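Local atomic coordinates of F-actin-capping protein subunit alpha (Dictyostelium discoideum, PDB entry 4AKR), a protein that binds the fast-growing (barbed) ends of actin filaments independently of calcium and blocks subunit exchange there, without severing the filaments. Residues Glu112-Ala117 and Cys173-Gly178; Asp81-Gln86 and Ala117-Ala122. All blocks are in the same frame, centred on the assembly; numbering follows the deposited sequence.

Interaction 1. Residues Glu112-Ala117 and Cys173-Gly178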
loop_
_atom_site.group_PDB
_atom_site.type_symbol
_atom_site.label_atom_id
_atom_site.label_comp_id
_atom_site.label_asym_id
_atom_site.label_seq_id
_atom_site.Cartn_x
_atom_site.Cartn_y
_atom_site.Cartn_z
ATOM N N GLU A 112 7.341 -2.924 40.415
ATOM C CA GLU A 112 6.059 -2.298 40.101
ATOM C C GLU A 112 6.050 -0.786 40.270
ATOM O O GLU A 112 5.297 -0.099 39.586
ATOM C CB GLU A 112 4.961 -2.943 40.958
ATOM C CG GLU A 112 3.571 -2.306 40.883
ATOM C CD GLU A 112 2.977 -2.277 39.483
ATOM O OE1 GLU A 112 3.448 -3.034 38.607
ATOM O OE2 GLU A 112 2.025 -1.498 39.269
ATOM N N GLN A 113 6.881 -0.260 41.169
ATOM C CA GLN A 113 6.913 1.186 41.375
ATOM C C GLN A 113 7.482 1.886 40.153
ATOM O O GLN A 113 7.150 3.036 39.874
ATOM C CB GLN A 113 7.724 1.556 42.626
ATOM C CG GLN A 113 7.075 1.091 43.929
ATOM C CD GLN A 113 7.642 1.769 45.170
ATOM O OE1 GLN A 113 7.246 1.454 46.292
ATOM N NE2 GLN A 113 8.563 2.712 44.973
ATOM N N TYR A 114 8.347 1.190 39.426
ATOM C CA TYR A 114 8.924 1.754 38.212
ATOM C C TYR A 114 7.893 1.657 37.102
ATOM O O TYR A 114 7.664 2.614 36.376
ATOM C CB TYR A 114 10.218 1.010 37.828
ATOM C CG TYR A 114 11.406 1.478 38.638
ATOM C CD1 TYR A 114 11.958 2.742 38.428
ATOM C CD2 TYR A 114 11.925 0.698 39.673
ATOM C CE1 TYR A 114 12.995 3.228 39.234
ATOM C CE2 TYR A 114 12.961 1.170 40.486
ATOM C CZ TYR A 114 13.488 2.438 40.261
ATOM O OH TYR A 114 14.496 2.919 41.069
ATOM N N ARG A 115 7.252 0.502 36.985
ATOM C CA ARG A 115 6.252 0.331 35.952
ATOM C C ARG A 115 5.144 1.368 36.165
ATOM O O ARG A 115 4.719 2.030 35.219
ATOM C CB ARG A 115 5.670 -1.081 36.003
ATOM C CG ARG A 115 4.918 -1.489 34.737
ATOM C CD ARG A 115 3.844 -2.516 35.043
ATOM N NE ARG A 115 2.837 -1.936 35.924
ATOM C CZ ARG A 115 1.919 -1.057 35.536
ATOM N NH1 ARG A 115 1.855 -0.656 34.274
ATOM N NH2 ARG A 115 1.100 -0.538 36.429
ATOM N N ALA A 116 4.697 1.520 37.414
ATOM C CA ALA A 116 3.625 2.465 37.754
ATOM C C ALA A 116 4.017 3.909 37.470
ATOM O O ALA A 116 3.213 4.688 36.970
ATOM C CB ALA A 116 3.220 2.307 39.229
ATOM N N ALA A 117 5.249 4.274 37.802
ATOM C CA ALA A 117 5.716 5.626 37.530
ATOM C C ALA A 117 5.760 5.849 36.014
ATOM O O ALA A 117 5.440 6.937 35.541
ATOM C CB ALA A 117 7.085 5.842 38.138
ATOM N N CYS A 173 12.392 0.480 27.337
ATOM C CA CYS A 173 13.315 1.214 28.192
ATOM C C CYS A 173 14.009 0.333 29.223
ATOM O O CYS A 173 13.358 -0.258 30.092
ATOM C CB CYS A 173 12.561 2.335 28.902
ATOM S SG CYS A 173 11.399 3.200 27.823
ATOM N N THR A 174 15.337 0.272 29.135
ATOM C CA THR A 174 16.136 -0.547 30.040
ATOM C C THR A 174 17.039 0.305 30.930
ATOM O O THR A 174 17.620 1.299 30.483
ATOM C CB THR A 174 16.995 -1.549 29.248
ATOM O OG1 THR A 174 16.147 -2.361 28.424
ATOM C CG2 THR A 174 17.749 -2.456 30.195
ATOM N N PHE A 175 17.162 -0.087 32.193
ATOM C CA PHE A 175 17.978 0.681 33.129
ATOM C C PHE A 175 18.282 -0.012 34.452
ATOM O O PHE A 175 17.572 -0.919 34.880
ATOM C CB PHE A 175 17.284 2.008 33.422
ATOM C CG PHE A 175 15.896 1.852 33.993
ATOM C CD1 PHE A 175 14.803 1.643 33.152
ATOM C CD2 PHE A 175 15.682 1.902 35.369
ATOM C CE1 PHE A 175 13.510 1.488 33.675
ATOM C CE2 PHE A 175 14.391 1.750 35.906
ATOM C CZ PHE A 175 13.307 1.543 35.055
ATOM N N LYS A 176 19.367 0.428 35.079
ATOM C CA LYS A 176 19.779 -0.075 36.386
ATOM C C LYS A 176 19.040 0.874 37.329
ATOM O O LYS A 176 19.173 2.092 37.218
ATOM C CB LYS A 176 21.294 0.079 36.557
ATOM C CG LYS A 176 21.855 -0.422 37.886
ATOM C CD LYS A 176 23.379 -0.259 37.924
ATOM C CE LYS A 176 24.010 -0.924 39.144
ATOM N NZ LYS A 176 25.503 -0.880 39.070
ATOM N N PRO A 177 18.228 0.335 38.246
ATOM C CA PRO A 177 17.502 1.225 39.154
ATOM C C PRO A 177 18.337 2.071 40.108
ATOM O O PRO A 177 19.184 1.551 40.825
ATOM C CB PRO A 177 16.550 0.273 39.887
ATOM C CG PRO A 177 17.243 -1.054 39.805
ATOM C CD PRO A 177 17.791 -1.062 38.411
ATOM N N GLY A 178 18.090 3.382 40.092
ATOM C CA GLY A 178 18.780 4.303 40.982
ATOM C C GLY A 178 19.958 5.104 40.458
ATOM O O GLY A 178 20.310 6.142 41.027
#
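Over one face of the Tyr114 ring stands the edge of Phe175, which presents CE2 and CZ; Pro177 comes up obliquely nearer the hydroxyl end. The two rings form an offset edge-to-face pair, with centroids 5.4 Å apart and planes inclined at 63°. Their closest atoms, Tyr114 CD1 and Phe175 CE2, are 3.6 Å apart, so the Phe175 edge sits over the CD1 side of the tyrosine rather than over its centre. Phe175 holds CG between its backbone N and carbonyl carbon (chi1 58°), which aims the ring at the helix. Pro177 adds CB, 3.7 Å from Tyr114 CE2, and the same carbon lies beside the phenolic oxygen. Tyrosine suits this border: its ring packs on buried Phe175, while its OH reaches the exposed turn at Pro177 and Gly178. Gly178 has a positive phi of 99°, where a side chain would crowd the preceding carbonyl.

On another side of the helix, Arg115 grips Glu112 side-on in a salt bridge. Its NE lies 3.0 Å from Glu112 OE1 and its NH2 3.1 Å from Glu112 OE2, both oxygens being met on their syn sides. The third nitrogen, NH1, turns to the carbonyl of Val137.

Ile146 of the adjacent strand touches both rings, and Ala217 of helix 217-248 also meets Tyr114. The arrangement is helix-on-sheet packing, in which an aromatic pair fastens the first turn of helix 112-129 to strand 163-175 in the five-stranded antiparallel sheet of the capping-protein alpha subunit.

Interaction 2. Residues Asp81-Gln86 and Ala117-Ala122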
loop_
_atom_site.group_PDB
_atom_site.type_symbol
_atom_site.label_atom_id
_atom_site.label_comp_id
_atom_site.label_asym_id
_atom_site.label_seq_id
_atom_site.Cartn_x
_atom_site.Cartn_y
_atom_site.Cartn_z
ATOM N N ASP A 81 -2.939 -6.855 31.691
ATOM C CA ASP A 81 -3.254 -5.436 31.664
ATOM C C ASP A 81 -2.873 -4.922 33.048
ATOM O O ASP A 81 -3.713 -4.825 33.940
ATOM C CB ASP A 81 -4.749 -5.240 31.386
ATOM C CG ASP A 81 -5.182 -3.797 31.507
ATOM O OD1 ASP A 81 -4.328 -2.899 31.345
ATOM O OD2 ASP A 81 -6.381 -3.556 31.751
ATOM N N PRO A 82 -1.584 -4.599 33.243
ATOM C CA PRO A 82 -1.019 -4.101 34.499
ATOM C C PRO A 82 -1.734 -2.903 35.100
ATOM O O PRO A 82 -1.929 -2.830 36.315
ATOM C CB PRO A 82 0.429 -3.775 34.125
ATOM C CG PRO A 82 0.719 -4.734 33.023
ATOM C CD PRO A 82 -0.543 -4.663 32.202
ATOM N N LYS A 83 -2.123 -1.965 34.244
ATOM C CA LYS A 83 -2.795 -0.767 34.701
ATOM C C LYS A 83 -4.008 -1.083 35.566
ATOM O O LYS A 83 -4.212 -0.457 36.597
ATOM C CB LYS A 83 -3.218 0.089 33.505
ATOM C CG LYS A 83 -3.852 1.415 33.899
ATOM C CD LYS A 83 -4.240 2.230 32.684
ATOM C CE LYS A 83 -3.017 2.646 31.895
ATOM N NZ LYS A 83 -3.405 3.352 30.631
ATOM N N ASN A 84 -4.806 -2.059 35.148
ATOM C CA ASN A 84 -6.005 -2.432 35.879
ATOM C C ASN A 84 -5.842 -3.760 36.613
ATOM O O ASN A 84 -6.831 -4.396 36.989
ATOM C CB ASN A 84 -7.190 -2.501 34.918
ATOM C CG ASN A 84 -7.381 -1.217 34.139
ATOM O OD1 ASN A 84 -7.241 -1.192 32.915
ATOM N ND2 ASN A 84 -7.693 -0.139 34.843
ATOM N N LYS A 85 -4.593 -4.164 36.825
ATOM C CA LYS A 85 -4.288 -5.405 37.523
ATOM C C LYS A 85 -5.215 -6.538 37.118
ATOM O O LYS A 85 -5.892 -7.128 37.964
ATOM C CB LYS A 85 -4.383 -5.199 39.035
ATOM C CG LYS A 85 -3.350 -4.235 39.603
ATOM C CD LYS A 85 -3.311 -4.321 41.118
ATOM C CE LYS A 85 -4.462 -3.584 41.762
ATOM N NZ LYS A 85 -4.177 -2.121 41.775
ATOM N N GLN A 86 -5.252 -6.847 35.827
ATOM C CA GLN A 86 -6.116 -7.915 35.355
ATOM C C GLN A 86 -5.529 -8.724 34.209
ATOM O O GLN A 86 -4.553 -8.330 33.571
ATOM C CB GLN A 86 -7.483 -7.350 34.939
ATOM C CG GLN A 86 -7.455 -6.370 33.778
ATOM C CD GLN A 86 -8.841 -5.825 33.445
ATOM O OE1 GLN A 86 -8.998 -4.979 32.565
ATOM N NE2 GLN A 86 -9.850 -6.312 34.151
ATOM N N ALA A 117 5.249 4.274 37.802
ATOM C CA ALA A 117 5.716 5.626 37.530
ATOM C C ALA A 117 5.760 5.849 36.014
ATOM O O ALA A 117 5.440 6.937 35.541
ATOM C CB ALA A 117 7.085 5.842 38.138
ATOM N N PHE A 118 6.148 4.832 35.247
ATOM C CA PHE A 118 6.175 4.979 33.789
ATOM C C PHE A 118 4.761 5.019 33.221
ATOM O O PHE A 118 4.463 5.762 32.283
ATOM C CB PHE A 118 6.933 3.825 33.122
ATOM C CG PHE A 118 8.422 4.035 33.039
ATOM C CD1 PHE A 118 9.197 4.114 34.195
ATOM C CD2 PHE A 118 9.053 4.144 31.798
ATOM C CE1 PHE A 118 10.584 4.299 34.115
ATOM C CE2 PHE A 118 10.444 4.330 31.707
ATOM C CZ PHE A 118 11.206 4.406 32.870
ATOM N N ASP A 119 3.883 4.213 33.803
ATOM C CA ASP A 119 2.508 4.155 33.335
ATOM C C ASP A 119 1.817 5.522 33.423
ATOM O O ASP A 119 1.084 5.894 32.511
ATOM C CB ASP A 119 1.729 3.092 34.125
ATOM C CG ASP A 119 0.570 2.524 33.337
ATOM O OD1 ASP A 119 0.217 3.124 32.299
ATOM O OD2 ASP A 119 0.013 1.482 33.746
ATOM N N GLU A 120 2.050 6.272 34.500
ATOM C CA GLU A 120 1.431 7.601 34.634
ATOM C C GLU A 120 1.831 8.498 33.462
ATOM O O GLU A 120 1.016 9.248 32.920
ATOM C CB GLU A 120 1.863 8.311 35.927
ATOM C CG GLU A 120 1.361 7.717 37.241
ATOM C CD GLU A 120 1.716 8.592 38.452
ATOM O OE1 GLU A 120 2.845 9.145 38.490
ATOM O OE2 GLU A 120 0.874 8.723 39.372
ATOM N N GLU A 121 3.102 8.429 33.087
ATOM C CA GLU A 121 3.609 9.249 31.999
ATOM C C GLU A 121 3.106 8.802 30.623
ATOM O O GLU A 121 2.754 9.637 29.785
ATOM C CB GLU A 121 5.143 9.261 32.033
ATOM C CG GLU A 121 5.721 9.843 33.317
ATOM C CD GLU A 121 5.206 11.248 33.596
ATOM O OE1 GLU A 121 5.330 12.122 32.704
ATOM O OE2 GLU A 121 4.678 11.481 34.708
ATOM N N ALA A 122 3.062 7.493 30.391
ATOM C CA ALA A 122 2.584 6.987 29.109
ATOM C C ALA A 122 1.129 7.402 28.894
ATOM O O ALA A 122 0.731 7.768 27.787
ATOM C CB ALA A 122 2.711 5.469 29.061
#
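The chain between strands 78-81 and 86-91 reverses tightly in a hairpin closed by Asp81 N to Gln86 O at 2.9 Å and, with Lys85 (phi and psi both positive) and Gln86 both facing Asp81, forms a G1 beta bulge, bringing Lys83 CA within 7.4 Å of Asp119 CA on helix 112-129.

Lys83 and Asp119 carry the contact, their side chains crossing at about a right angle. The lysine starts extended, with CG anti to the backbone N (chi1 -176°), then bends at chi3 (-65°) and runs past the oxygen end of the carboxylate, CE beside OD1 and CB 3.5 Å from Asp119 OD2. A flexible lysine suits this exposed turn, since its methylenes can run alongside the acid's oxygens while its ammonium reaches onward. NZ makes weak hydrogen bonds to Thr123 and Ser135. The buried Asp119 finds its stronger polar partner in Arg115, whose NH1 bridges to OD2, so the positive charge one helical turn earlier probably stabilises the carboxylate. Lys83 contributes a long salt bridge, NZ to Asp119 OD1 at 4.0 Å, while its CE carbon lies closer to that oxygen, at 3.3 Å.

How the interactions relate
From the N terminus, the first of these segments reached is the hairpin turn 81-86; the chain runs on along strands 86-91 and 96-102 and enters helix 112-129, where interaction 2 closes this excursion of 30 intervening residues at 117-122. Interaction 1 uses the preceding part of the same helix and closes a longer loop, through strands 134-142 and 145-158 and along strand 163-175, at 173-178. Because 112-117 falls between 81-86 and 117-122 while 173-178 follows both, the loops cross, sharing Ala117. Helix 112-129 thus ties the four-stranded sheet to the five-stranded one. The centres of the two interactions lie about 12 Å apart, and they touch directly: Arg115 CZ packs 3.4 Å from Pro82 CB, and Phe118 CZ meets Phe175 CE1 at 3.8 Å.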